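Local atomic coordinates of IclR transcriptional regulator (Thermotoga maritima, PDB entry 1MKM), a protein that probably binds DNA through a winged helix-turn-helix domain and regulates transcription as a zinc-containing member of the IclR family. Residues B[24-29]-B[59-64]; B[106-111]-B[128-133]; B[198-203]-B[234-239]. All coordinates share one frame; numbering follows the deposited sequence.

How the contacts relate
From the N terminus, contact 1 comes first and closes a loop of 29 residues, most of it helical, joining the start of helix 26-32 to wing strand 61-63 in the winged helix-turn-helix domain. The chain then runs through helix 66-75 into the C-terminal domain, where helix 79-93 packs. There contact 2 closes a shorter loop without helix, pairing strand 108-115 with strand 130-132. Contact 3 closes a 30-residue loop that holds strand 211-220, laying helix 226-246 on strand 197-205 of the same sheet. The three are in series, with no nesting or crossing. Centre to centre, contact 2 lies about 18 Å from contact 3 and about 33 Å from contact 1.

Contact 1 (B[24-29]-B[59-64]); sequences VSVSEI and KRYVPG
Val24 and Tyr61 form a single antiparallel hydrogen-bonded bridge, CA to CA 4.9 Å, in which Tyr61 N donates to Val24 O at 2.6 Å, with a less certain return bond, Val24 N to Tyr61 O. Just beyond it, Arg60 folds back over the segment 24-29. Its chain bends at chi2 (-82°) and again at chi3 (-69°), and one face of the guanidinium lies over Ser25 N. Glu28 meets the edge of that group, its carboxylate turned nearly perpendicular (88°) to the guanidinium plane. The salt bridge runs from Arg60 NH1 to Glu28 OE1 at 2.7 Å, with a weak second bond from NH2 to the same oxygen. The other oxygen, Glu28 OE2, accepts from Ser25 N at 3.1 Å, one half of a capping box that begins helix 26-32. Glu28 thus serves the helix end and the arginine together. On the apolar side, Val26 CG1 packs tightly against the Tyr61 ring edge, 3.2 Å from CE1, while Val24 CG1 touches Tyr61 CB. Tyr61 also reaches Met44 of helix 37-50 and Val53 of the partner strand. A short bridge between the residues before the second helix and the wing hairpin is characteristic of the winged helix-turn-helix fold.

Contact 2 (B[106-111]-B[128-133]); sequences GFEGVY and GMKVDL
Tyr111 and Val131 meet at about a right angle, the CG1 methyl of Val131 lying over one face of the ring, off-centre toward CE1 and CZ, 3.2 Å from each. At the ring edge Met129 CB approaches CD1 to 3.9 Å. The other valine branch, Val131 CG2, rests 3.6 Å from Gly109 CA, where no side chain intervenes. On the face carrying Glu108, Val110 and Lys130, the lysine chain, bent at chi2, chi3 and chi4, passes Val110 CG2 and ends with NZ 3.2 Å from Glu108 OE1 in a salt bridge. An alanine in place of Glu108 would probably leave the Lys130 ammonium without this charge partner and its curled chain freer to turn. Backbone bonds fix the register: Gly109 and Val131 exchange a pair, Tyr111 N donates to Met129 O at 3.0 Å and Gly128 N to Tyr111 O at 2.8 Å. Farther out, Ile102 of strand 98-105 packs against Tyr111, Val131 and Leu133, while the His100 ring meets that of Tyr111. The tyrosine side chain's nearest atom is about 5 Å from a bound zinc ion. Such a twisted antiparallel pair beside the zinc site belongs to the central sheet of the GAF-like IclR C-terminal domain.

Contact 3 (B[198-203]-B[234-239]); sequences MCVGVP and DVLKEK
Val202 turns its two methyls to two different neighbours on the helix, CG2 to Leu236 and CG1 to Lys237. Its CG1 lies anti to the backbone N (chi1 179°), which leaves CG2 beside that nitrogen. Val202 and Leu236 slide past each other in opposite directions, with Val202 CG2 3.7 Å from Leu236 CB and 3.8 Å from Leu236 CG. Lys237 instead crosses Val202 at about a right angle. A bend at chi2 (-53°) directs its CD, and from there the extended chain passes over the valine, so that Val202 CG1 lies 3.5 Å from both CD and CE of Lys237. Val200, two residues earlier on the same side of the strand, crosses Leu236 obliquely and offers its CG1 to the leucine CD2. That methyl is modelled too close to the Val200 backbone, so its exact place is doubtful. Between the two valines, Gly201 presents only its backbone to the leucine.

The strand and helix segments run in nearly the same direction, 22° apart, their axes 7.9 Å from each other. Leu236 also packs on Val215 and Ile217 of strand 211-220, and thereby bridges two strands of the sheet. The same strand as the valines carries Cys199, a zinc-binding residue, whose side chain packs on Ala137 and Ser218.

No hydrogen bond or salt bridge links the two segments. Helix 226-246 is therefore held on the sheet here by the fit of aliphatic groups, with the aliphatic part of Lys237 covering the CG1 methyl of Val202, on a lysine that is itself exposed.

Contact 1 (B[24-29]-B[59-64])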
ATOM      1  N   VAL B  24      15.909 -11.711  -7.321  1.00 60.42           N
ATOM      2  CA  VAL B  24      16.660 -12.796  -7.945  1.00 60.01           C
ATOM      3  C   VAL B  24      17.382 -13.696  -6.925  1.00 58.53           C
ATOM      4  O   VAL B  24      17.927 -13.214  -5.934  1.00 60.50           O
ATOM      5  CB  VAL B  24      17.711 -12.213  -8.933  1.00 52.11           C
ATOM      6  CG1 VAL B  24      18.860 -11.609  -8.162  1.00 43.34           C
ATOM      7  CG2 VAL B  24      18.204 -13.282  -9.886  1.00 54.58           C
ATOM      8  N   SER B  25      17.400 -15.000  -7.194  1.00 66.98           N
ATOM      9  CA  SER B  25      18.051 -15.980  -6.317  1.00 66.00           C
ATOM     10  C   SER B  25      19.471 -16.245  -6.774  1.00 64.61           C
ATOM     11  O   SER B  25      19.796 -16.033  -7.941  1.00 71.69           O
ATOM     12  CB  SER B  25      17.303 -17.306  -6.356  1.00 65.88           C
ATOM     13  OG  SER B  25      17.433 -17.903  -7.638  1.00 57.69           O
ATOM     14  N   VAL B  26      20.313 -16.722  -5.860  1.00 61.64           N
ATOM     15  CA  VAL B  26      21.694 -17.035  -6.206  1.00 65.77           C
ATOM     16  C   VAL B  26      21.655 -17.989  -7.390  1.00 63.05           C
ATOM     17  O   VAL B  26      22.426 -17.858  -8.342  1.00 62.12           O
ATOM     18  CB  VAL B  26      22.438 -17.736  -5.043  1.00 78.18           C
ATOM     19  CG1 VAL B  26      22.400 -16.875  -3.802  1.00 92.74           C
ATOM     20  CG2 VAL B  26      21.810 -19.086  -4.755  1.00 81.84           C
ATOM     21  N   SER B  27      20.741 -18.948  -7.311  1.00 59.79           N
ATOM     22  CA  SER B  27      20.558 -19.959  -8.342  1.00 65.71           C
ATOM     23  C   SER B  27      20.324 -19.341  -9.711  1.00 67.86           C
ATOM     24  O   SER B  27      20.936 -19.748 -10.697  1.00 68.78           O
ATOM     25  CB  SER B  27      19.375 -20.857  -7.972  1.00 64.05           C
ATOM     26  OG  SER B  27      18.895 -21.580  -9.092  1.00 72.12           O
ATOM     27  N   GLU B  28      19.443 -18.345  -9.761  1.00 75.59           N
ATOM     28  CA  GLU B  28      19.092 -17.675 -11.008  1.00 72.65           C
ATOM     29  C   GLU B  28      20.232 -16.885 -11.645  1.00 74.17           C
ATOM     30  O   GLU B  28      20.408 -16.916 -12.864  1.00 67.85           O
ATOM     31  CB  GLU B  28      17.881 -16.777 -10.763  1.00 76.63           C
ATOM     32  CG  GLU B  28      16.642 -17.563 -10.346  1.00 67.41           C
ATOM     33  CD  GLU B  28      15.508 -16.675  -9.874  1.00 79.76           C
ATOM     34  OE1 GLU B  28      14.399 -17.207  -9.633  1.00 84.47           O
ATOM     35  OE2 GLU B  28      15.726 -15.450  -9.738  1.00 73.53           O
ATOM     36  N   ILE B  29      21.008 -16.179 -10.827  1.00 76.22           N
ATOM     37  CA  ILE B  29      22.132 -15.417 -11.350  1.00 73.75           C
ATOM     38  C   ILE B  29      23.146 -16.370 -11.966  1.00 79.44           C
ATOM     39  O   ILE B  29      23.644 -16.130 -13.068  1.00 74.34           O
ATOM     40  CB  ILE B  29      22.810 -14.582 -10.252  1.00 71.29           C
ATOM     41  CG1 ILE B  29      21.969 -13.330  -9.988  1.00 75.58           C
ATOM     42  CG2 ILE B  29      24.241 -14.227 -10.662  1.00 59.32           C
ATOM     43  CD1 ILE B  29      22.649 -12.285  -9.135  1.00 87.41           C
ATOM     44  N   LYS B  59      16.047 -15.685   1.081  1.00 56.15           N
ATOM     45  CA  LYS B  59      17.325 -15.767   0.382  1.00 63.69           C
ATOM     46  C   LYS B  59      17.366 -15.229  -1.061  1.00 64.40           C
ATOM     47  O   LYS B  59      18.365 -15.402  -1.769  1.00 61.95           O
ATOM     48  CB  LYS B  59      17.853 -17.203   0.429  1.00 67.87           C
ATOM     49  CG  LYS B  59      18.442 -17.578   1.788  1.00 71.41           C
ATOM     50  CD  LYS B  59      19.223 -18.883   1.728  1.00 82.82           C
ATOM     51  CE  LYS B  59      19.978 -19.136   3.024  1.00 88.10           C
ATOM     52  NZ  LYS B  59      20.766 -20.400   2.990  1.00 73.41           N
ATOM     53  N   ARG B  60      16.284 -14.576  -1.486  1.00 66.61           N
ATOM     54  CA  ARG B  60      16.209 -13.973  -2.817  1.00 65.68           C
ATOM     55  C   ARG B  60      16.821 -12.580  -2.659  1.00 63.11           C
ATOM     56  O   ARG B  60      16.816 -12.019  -1.560  1.00 57.97           O
ATOM     57  CB  ARG B  60      14.758 -13.857  -3.280  1.00 68.17           C
ATOM     58  CG  ARG B  60      13.995 -15.164  -3.240  1.00 78.59           C
ATOM     59  CD  ARG B  60      14.260 -16.006  -4.458  1.00 68.08           C
ATOM     60  NE  ARG B  60      13.679 -15.392  -5.642  1.00 69.70           N
ATOM     61  CZ  ARG B  60      13.633 -15.978  -6.831  1.00 71.53           C
ATOM     62  NH1 ARG B  60      14.135 -17.199  -6.987  1.00 73.83           N
ATOM     63  NH2 ARG B  60      13.087 -15.346  -7.863  1.00 63.43           N
ATOM     64  N   TYR B  61      17.323 -12.018  -3.758  1.00 54.90           N
ATOM     65  CA  TYR B  61      17.994 -10.720  -3.729  1.00 50.95           C
ATOM     66  C   TYR B  61      17.271  -9.497  -4.310  1.00 53.52           C
ATOM     67  O   TYR B  61      16.624  -9.558  -5.350  1.00 42.54           O
ATOM     68  CB  TYR B  61      19.351 -10.834  -4.419  1.00 54.87           C
ATOM     69  CG  TYR B  61      20.366 -11.702  -3.704  1.00 49.57           C
ATOM     70  CD1 TYR B  61      20.434 -13.077  -3.939  1.00 47.84           C
ATOM     71  CD2 TYR B  61      21.282 -11.137  -2.821  1.00 47.51           C
ATOM     72  CE1 TYR B  61      21.405 -13.867  -3.311  1.00 53.36           C
ATOM     73  CE2 TYR B  61      22.252 -11.913  -2.190  1.00 53.21           C
ATOM     74  CZ  TYR B  61      22.310 -13.270  -2.442  1.00 42.37           C
ATOM     75  OH  TYR B  61      23.293 -14.013  -1.846  1.00 58.11           O
ATOM     76  N   VAL B  62      17.459  -8.374  -3.632  1.00 46.23           N
ATOM     77  CA  VAL B  62      16.863  -7.112  -4.025  1.00 50.16           C
ATOM     78  C   VAL B  62      17.934  -6.034  -3.908  1.00 52.67           C
ATOM     79  O   VAL B  62      18.857  -6.148  -3.101  1.00 50.42           O
ATOM     80  CB  VAL B  62      15.646  -6.814  -3.106  1.00 47.83           C
ATOM     81  CG1 VAL B  62      15.687  -5.406  -2.596  1.00 58.98           C
ATOM     82  CG2 VAL B  62      14.358  -7.085  -3.861  1.00 47.66           C
ATOM     83  N   PRO B  63      17.844  -4.980  -4.730  1.00 58.32           N
ATOM     84  CA  PRO B  63      18.857  -3.924  -4.644  1.00 62.74           C
ATOM     85  C   PRO B  63      18.952  -3.252  -3.277  1.00 59.24           C
ATOM     86  O   PRO B  63      17.946  -3.029  -2.602  1.00 61.10           O
ATOM     87  CB  PRO B  63      18.454  -2.950  -5.761  1.00 58.92           C
ATOM     88  CG  PRO B  63      17.000  -3.222  -5.965  1.00 69.04           C
ATOM     89  CD  PRO B  63      16.895  -4.715  -5.821  1.00 63.47           C
ATOM     90  N   GLY B  64      20.182  -2.940  -2.886  1.00 50.20           N
ATOM     91  CA  GLY B  64      20.440  -2.297  -1.614  1.00 40.33           C
ATOM     92  C   GLY B  64      20.340  -0.786  -1.673  1.00 47.37           C
ATOM     93  O   GLY B  64      19.930  -0.209  -2.681  1.00 50.11           O
TER

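Contact 2 (B[106-111]-B[128-133])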
ATOM      1  N   GLY B 106      29.724  19.249 -21.597  1.00 67.15           N
ATOM      2  CA  GLY B 106      30.274  19.102 -22.928  1.00 66.31           C
ATOM      3  C   GLY B 106      29.203  19.402 -23.965  1.00 64.22           C
ATOM      4  O   GLY B 106      28.589  20.472 -23.950  1.00 66.17           O
ATOM      5  N   PHE B 107      28.977  18.440 -24.853  1.00 62.43           N
ATOM      6  CA  PHE B 107      27.997  18.541 -25.926  1.00 62.73           C
ATOM      7  C   PHE B 107      26.771  17.695 -25.586  1.00 68.37           C
ATOM      8  O   PHE B 107      25.987  17.304 -26.465  1.00 65.44           O
ATOM      9  CB  PHE B 107      28.621  18.062 -27.242  1.00 75.37           C
ATOM     10  CG  PHE B 107      29.670  18.992 -27.800  1.00 77.14           C
ATOM     11  CD1 PHE B 107      30.314  19.919 -26.981  1.00 73.97           C
ATOM     12  CD2 PHE B 107      30.023  18.930 -29.146  1.00 80.01           C
ATOM     13  CE1 PHE B 107      31.296  20.767 -27.492  1.00 84.50           C
ATOM     14  CE2 PHE B 107      31.006  19.773 -29.667  1.00 84.26           C
ATOM     15  CZ  PHE B 107      31.640  20.694 -28.839  1.00 78.70           C
ATOM     16  N   GLU B 108      26.632  17.400 -24.295  1.00 68.90           N
ATOM     17  CA  GLU B 108      25.507  16.634 -23.767  1.00 62.07           C
ATOM     18  C   GLU B 108      24.981  17.327 -22.521  1.00 59.59           C
ATOM     19  O   GLU B 108      25.621  18.219 -21.959  1.00 53.65           O
ATOM     20  CB  GLU B 108      25.933  15.221 -23.376  1.00 69.39           C
ATOM     21  CG  GLU B 108      25.854  14.204 -24.485  1.00 83.62           C
ATOM     22  CD  GLU B 108      26.108  12.803 -23.978  1.00 85.60           C
ATOM     23  OE1 GLU B 108      27.160  12.592 -23.337  1.00 92.01           O
ATOM     24  OE2 GLU B 108      25.262  11.916 -24.217  1.00 86.48           O
ATOM     25  N   GLY B 109      23.798  16.902 -22.101  1.00 66.76           N
ATOM     26  CA  GLY B 109      23.194  17.434 -20.899  1.00 59.39           C
ATOM     27  C   GLY B 109      22.839  16.265 -19.995  1.00 55.24           C
ATOM     28  O   GLY B 109      22.693  15.128 -20.454  1.00 43.08           O
ATOM     29  N   VAL B 110      22.719  16.537 -18.702  1.00 54.42           N
ATOM     30  CA  VAL B 110      22.356  15.496 -17.751  1.00 58.49           C
ATOM     31  C   VAL B 110      21.242  15.973 -16.821  1.00 48.00           C
ATOM     32  O   VAL B 110      21.280  17.086 -16.300  1.00 56.82           O
ATOM     33  CB  VAL B 110      23.537  15.066 -16.840  1.00 43.01           C
ATOM     34  CG1 VAL B 110      23.124  13.834 -16.073  1.00 40.11           C
ATOM     35  CG2 VAL B 110      24.790  14.812 -17.642  1.00 51.09           C
ATOM     36  N   TYR B 111      20.250  15.128 -16.611  1.00 44.38           N
ATOM     37  CA  TYR B 111      19.170  15.489 -15.707  1.00 42.67           C
ATOM     38  C   TYR B 111      19.711  15.464 -14.277  1.00 51.31           C
ATOM     39  O   TYR B 111      20.119  14.420 -13.769  1.00 58.18           O
ATOM     40  CB  TYR B 111      18.028  14.509 -15.869  1.00 42.64           C
ATOM     41  CG  TYR B 111      17.204  14.766 -17.100  1.00 36.56           C
ATOM     42  CD1 TYR B 111      16.903  13.739 -17.983  1.00 39.81           C
ATOM     43  CD2 TYR B 111      16.696  16.041 -17.369  1.00 46.28           C
ATOM     44  CE1 TYR B 111      16.105  13.972 -19.105  1.00 43.12           C
ATOM     45  CE2 TYR B 111      15.910  16.282 -18.485  1.00 34.95           C
ATOM     46  CZ  TYR B 111      15.622  15.245 -19.345  1.00 35.81           C
ATOM     47  OH  TYR B 111      14.868  15.479 -20.465  1.00 48.52           O
ATOM     48  N   GLY B 128      20.216  11.604 -13.734  1.00 48.29           N
ATOM     49  CA  GLY B 128      21.359  10.871 -14.241  1.00 58.08           C
ATOM     50  C   GLY B 128      21.338  10.615 -15.736  1.00 48.94           C
ATOM     51  O   GLY B 128      22.385  10.472 -16.347  1.00 52.86           O
ATOM     52  N   MET B 129      20.146  10.566 -16.324  1.00 52.75           N
ATOM     53  CA  MET B 129      19.984  10.331 -17.754  1.00 45.68           C
ATOM     54  C   MET B 129      20.597  11.472 -18.562  1.00 48.01           C
ATOM     55  O   MET B 129      20.746  12.588 -18.062  1.00 48.85           O
ATOM     56  CB  MET B 129      18.500  10.189 -18.072  1.00 58.11           C
ATOM     57  CG  MET B 129      18.181   9.858 -19.506  1.00 65.71           C
ATOM     58  SD  MET B 129      16.410   9.681 -19.702  1.00 63.16           S
ATOM     59  CE  MET B 129      16.134   8.120 -18.808  1.00 53.44           C
ATOM     60  N   LYS B 130      20.952  11.197 -19.813  1.00 51.11           N
ATOM     61  CA  LYS B 130      21.595  12.211 -20.664  1.00 57.17           C
ATOM     62  C   LYS B 130      20.637  12.811 -21.684  1.00 48.70           C
ATOM     63  O   LYS B 130      19.719  12.134 -22.151  1.00 55.89           O
ATOM     64  CB  LYS B 130      22.789  11.591 -21.403  1.00 52.62           C
ATOM     65  CG  LYS B 130      23.799  10.921 -20.493  1.00 52.09           C
ATOM     66  CD  LYS B 130      24.646  11.937 -19.753  1.00 59.73           C
ATOM     67  CE  LYS B 130      25.946  12.178 -20.483  1.00 76.29           C
ATOM     68  NZ  LYS B 130      26.677  10.889 -20.685  1.00 78.98           N
ATOM     69  N   VAL B 131      20.844  14.074 -22.032  1.00 42.61           N
ATOM     70  CA  VAL B 131      19.966  14.711 -23.012  1.00 62.29           C
ATOM     71  C   VAL B 131      20.672  15.416 -24.148  1.00 57.82           C
ATOM     72  O   VAL B 131      21.659  16.138 -23.941  1.00 49.59           O
ATOM     73  CB  VAL B 131      18.997  15.736 -22.373  1.00 33.82           C
ATOM     74  CG1 VAL B 131      18.093  15.037 -21.395  1.00 52.53           C
ATOM     75  CG2 VAL B 131      19.754  16.814 -21.693  1.00 50.29           C
ATOM     76  N   ASP B 132      20.141  15.188 -25.350  1.00 59.78           N
ATOM     77  CA  ASP B 132      20.660  15.794 -26.561  1.00 67.72           C
ATOM     78  C   ASP B 132      20.418  17.286 -26.419  1.00 65.54           C
ATOM     79  O   ASP B 132      19.288  17.706 -26.178  1.00 74.53           O
ATOM     80  CB  ASP B 132      19.910  15.257 -27.777  1.00 64.53           C
ATOM     81  CG  ASP B 132      20.026  13.760 -27.908  1.00 67.90           C
ATOM     82  OD1 ASP B 132      21.168  13.250 -27.909  1.00 68.85           O
ATOM     83  OD2 ASP B 132      18.976  13.088 -28.013  1.00 83.39           O
ATOM     84  N   LEU B 133      21.477  18.078 -26.554  1.00 68.97           N
ATOM     85  CA  LEU B 133      21.371  19.522 -26.419  1.00 69.18           C
ATOM     86  C   LEU B 133      20.729  20.225 -27.610  1.00 74.35           C
ATOM     87  O   LEU B 133      20.631  21.450 -27.621  1.00 80.85           O
ATOM     88  CB  LEU B 133      22.751  20.129 -26.165  1.00 59.73           C
ATOM     89  CG  LEU B 133      23.324  20.060 -24.745  1.00 67.29           C
ATOM     90  CD1 LEU B 133      24.733  20.645 -24.718  1.00 60.67           C
ATOM     91  CD2 LEU B 133      22.426  20.846 -23.793  1.00 61.15           C
TER
HETATM   92  O   HOH W   1      23.582  16.452 -28.662  1.00 56.06           O

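Contact 3 (B[198-203]-B[234-239])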
ATOM      1  N   MET B 198       5.967  18.742 -25.482  1.00 50.16           N
ATOM      2  CA  MET B 198       6.529  20.030 -25.881  1.00 50.05           C
ATOM      3  C   MET B 198       7.133  20.633 -24.617  1.00 44.58           C
ATOM      4  O   MET B 198       6.723  20.282 -23.519  1.00 49.89           O
ATOM      5  CB  MET B 198       5.448  20.962 -26.439  1.00 57.35           C
ATOM      6  CG  MET B 198       4.974  20.591 -27.833  1.00 59.36           C
ATOM      7  SD  MET B 198       3.597  21.603 -28.407  1.00 65.80           S
ATOM      8  CE  MET B 198       4.280  23.246 -28.220  1.00 47.94           C
ATOM      9  N   CYS B 199       8.094  21.536 -24.761  1.00 54.40           N
ATOM     10  CA  CYS B 199       8.732  22.135 -23.594  1.00 52.17           C
ATOM     11  C   CYS B 199       9.065  23.603 -23.820  1.00 59.56           C
ATOM     12  O   CYS B 199       8.976  24.107 -24.933  1.00 61.59           O
ATOM     13  CB  CYS B 199      10.036  21.394 -23.277  1.00 50.08           C
ATOM     14  SG  CYS B 199       9.956  19.592 -23.436  1.00 58.22           S
ATOM     15  N   VAL B 200       9.445  24.283 -22.748  1.00 56.25           N
ATOM     16  CA  VAL B 200       9.860  25.670 -22.819  1.00 57.99           C
ATOM     17  C   VAL B 200      11.077  25.740 -21.904  1.00 55.21           C
ATOM     18  O   VAL B 200      11.025  25.263 -20.772  1.00 51.10           O
ATOM     19  CB  VAL B 200       8.763  26.642 -22.314  1.00 53.43           C
ATOM     20  CG1 VAL B 200       9.342  28.034 -22.172  1.00 44.80           C
ATOM     21  CG2 VAL B 200       7.600  26.668 -23.290  1.00 45.97           C
ATOM     22  N   GLY B 201      12.174  26.312 -22.392  1.00 62.54           N
ATOM     23  CA  GLY B 201      13.369  26.373 -21.579  1.00 56.01           C
ATOM     24  C   GLY B 201      14.124  27.684 -21.603  1.00 73.65           C
ATOM     25  O   GLY B 201      14.056  28.440 -22.571  1.00 68.69           O
ATOM     26  N   VAL B 202      14.862  27.925 -20.521  1.00 80.09           N
ATOM     27  CA  VAL B 202      15.669  29.126 -20.326  1.00 82.40           C
ATOM     28  C   VAL B 202      17.008  28.686 -19.716  1.00 85.01           C
ATOM     29  O   VAL B 202      17.059  27.702 -18.975  1.00 88.92           O
ATOM     30  CB  VAL B 202      14.960  30.096 -19.351  1.00 78.04           C
ATOM     31  CG1 VAL B 202      15.798  31.336 -19.126  1.00 87.32           C
ATOM     32  CG2 VAL B 202      13.600  30.468 -19.894  1.00 79.63           C
ATOM     33  N   PRO B 203      18.109  29.398 -20.023  1.00 82.56           N
ATOM     34  CA  PRO B 203      19.434  29.048 -19.487  1.00 80.67           C
ATOM     35  C   PRO B 203      19.702  29.525 -18.061  1.00 74.48           C
ATOM     36  O   PRO B 203      18.905  30.244 -17.467  1.00 84.22           O
ATOM     37  CB  PRO B 203      20.401  29.706 -20.473  1.00 74.73           C
ATOM     38  CG  PRO B 203      19.590  29.896 -21.711  1.00 84.12           C
ATOM     39  CD  PRO B 203      18.256  30.317 -21.161  1.00 83.66           C
ATOM     40  N   ASP B 234       7.759  32.735 -18.764  1.00 67.07           N
ATOM     41  CA  ASP B 234       7.747  33.851 -17.831  1.00 63.47           C
ATOM     42  C   ASP B 234       8.275  33.404 -16.471  1.00 65.09           C
ATOM     43  O   ASP B 234       9.250  33.962 -15.960  1.00 66.55           O
ATOM     44  CB  ASP B 234       6.320  34.385 -17.660  1.00 76.58           C
ATOM     45  CG  ASP B 234       6.160  35.814 -18.151  1.00 85.11           C
ATOM     46  OD1 ASP B 234       5.116  36.427 -17.837  1.00 81.43           O
ATOM     47  OD2 ASP B 234       7.064  36.322 -18.852  1.00 80.71           O
ATOM     48  N   VAL B 235       7.619  32.403 -15.882  1.00 59.32           N
ATOM     49  CA  VAL B 235       8.026  31.886 -14.579  1.00 60.94           C
ATOM     50  C   VAL B 235       9.422  31.288 -14.700  1.00 58.00           C
ATOM     51  O   VAL B 235      10.237  31.375 -13.780  1.00 57.27           O
ATOM     52  CB  VAL B 235       7.055  30.791 -14.071  1.00 69.21           C
ATOM     53  CG1 VAL B 235       7.392  30.415 -12.636  1.00 72.05           C
ATOM     54  CG2 VAL B 235       5.624  31.282 -14.162  1.00 79.88           C
ATOM     55  N   LEU B 236       9.691  30.690 -15.854  1.00 58.41           N
ATOM     56  CA  LEU B 236      10.978  30.066 -16.115  1.00 68.86           C
ATOM     57  C   LEU B 236      12.087  31.103 -16.012  1.00 67.05           C
ATOM     58  O   LEU B 236      13.012  30.967 -15.203  1.00 63.16           O
ATOM     59  CB  LEU B 236      10.964  29.441 -17.513  1.00 76.73           C
ATOM     60  CG  LEU B 236      11.589  28.057 -17.707  1.00 74.99           C
ATOM     61  CD1 LEU B 236      11.224  27.133 -16.555  1.00 64.56           C
ATOM     62  CD2 LEU B 236      11.101  27.487 -19.027  1.00 72.16           C
ATOM     63  N   LYS B 237      11.987  32.149 -16.825  1.00 72.15           N
ATOM     64  CA  LYS B 237      12.997  33.197 -16.818  1.00 75.10           C
ATOM     65  C   LYS B 237      13.113  33.847 -15.451  1.00 64.83           C
ATOM     66  O   LYS B 237      14.198  34.254 -15.047  1.00 67.76           O
ATOM     67  CB  LYS B 237      12.683  34.263 -17.872  1.00 81.59           C
ATOM     68  CG  LYS B 237      13.791  34.441 -18.904  1.00 90.41           C
ATOM     69  CD  LYS B 237      15.146  34.702 -18.246  1.00 91.15           C
ATOM     70  CE  LYS B 237      16.248  34.823 -19.293  1.00 95.68           C
ATOM     71  NZ  LYS B 237      17.613  35.011 -18.708  1.00103.31           N
ATOM     72  N   GLU B 238      11.998  33.935 -14.735  1.00 61.50           N
ATOM     73  CA  GLU B 238      12.010  34.540 -13.408  1.00 74.48           C
ATOM     74  C   GLU B 238      12.926  33.771 -12.455  1.00 76.88           C
ATOM     75  O   GLU B 238      13.744  34.373 -11.752  1.00 77.89           O
ATOM     76  CB  GLU B 238      10.599  34.585 -12.816  1.00 75.85           C
ATOM     77  CG  GLU B 238      10.550  35.209 -11.423  1.00 79.91           C
ATOM     78  CD  GLU B 238       9.216  34.999 -10.722  1.00 76.83           C
ATOM     79  OE1 GLU B 238       8.167  35.265 -11.343  1.00 80.57           O
ATOM     80  OE2 GLU B 238       9.218  34.578  -9.545  1.00 78.03           O
ATOM     81  N   LYS B 239      12.774  32.447 -12.424  1.00 69.26           N
ATOM     82  CA  LYS B 239      13.591  31.610 -11.559  1.00 57.86           C
ATOM     83  C   LYS B 239      14.993  31.565 -12.137  1.00 58.09           C
ATOM     84  O   LYS B 239      15.977  31.610 -11.405  1.00 52.51           O
ATOM     85  CB  LYS B 239      13.015  30.189 -11.469  1.00 57.38           C
ATOM     86  CG  LYS B 239      11.629  30.105 -10.834  1.00 50.15           C
ATOM     87  CD  LYS B 239      11.653  30.573  -9.381  1.00 58.56           C
ATOM     88  CE  LYS B 239      10.285  30.426  -8.710  1.00 57.54           C
ATOM     89  NZ  LYS B 239      10.309  30.864  -7.286  1.00 51.29           N
TER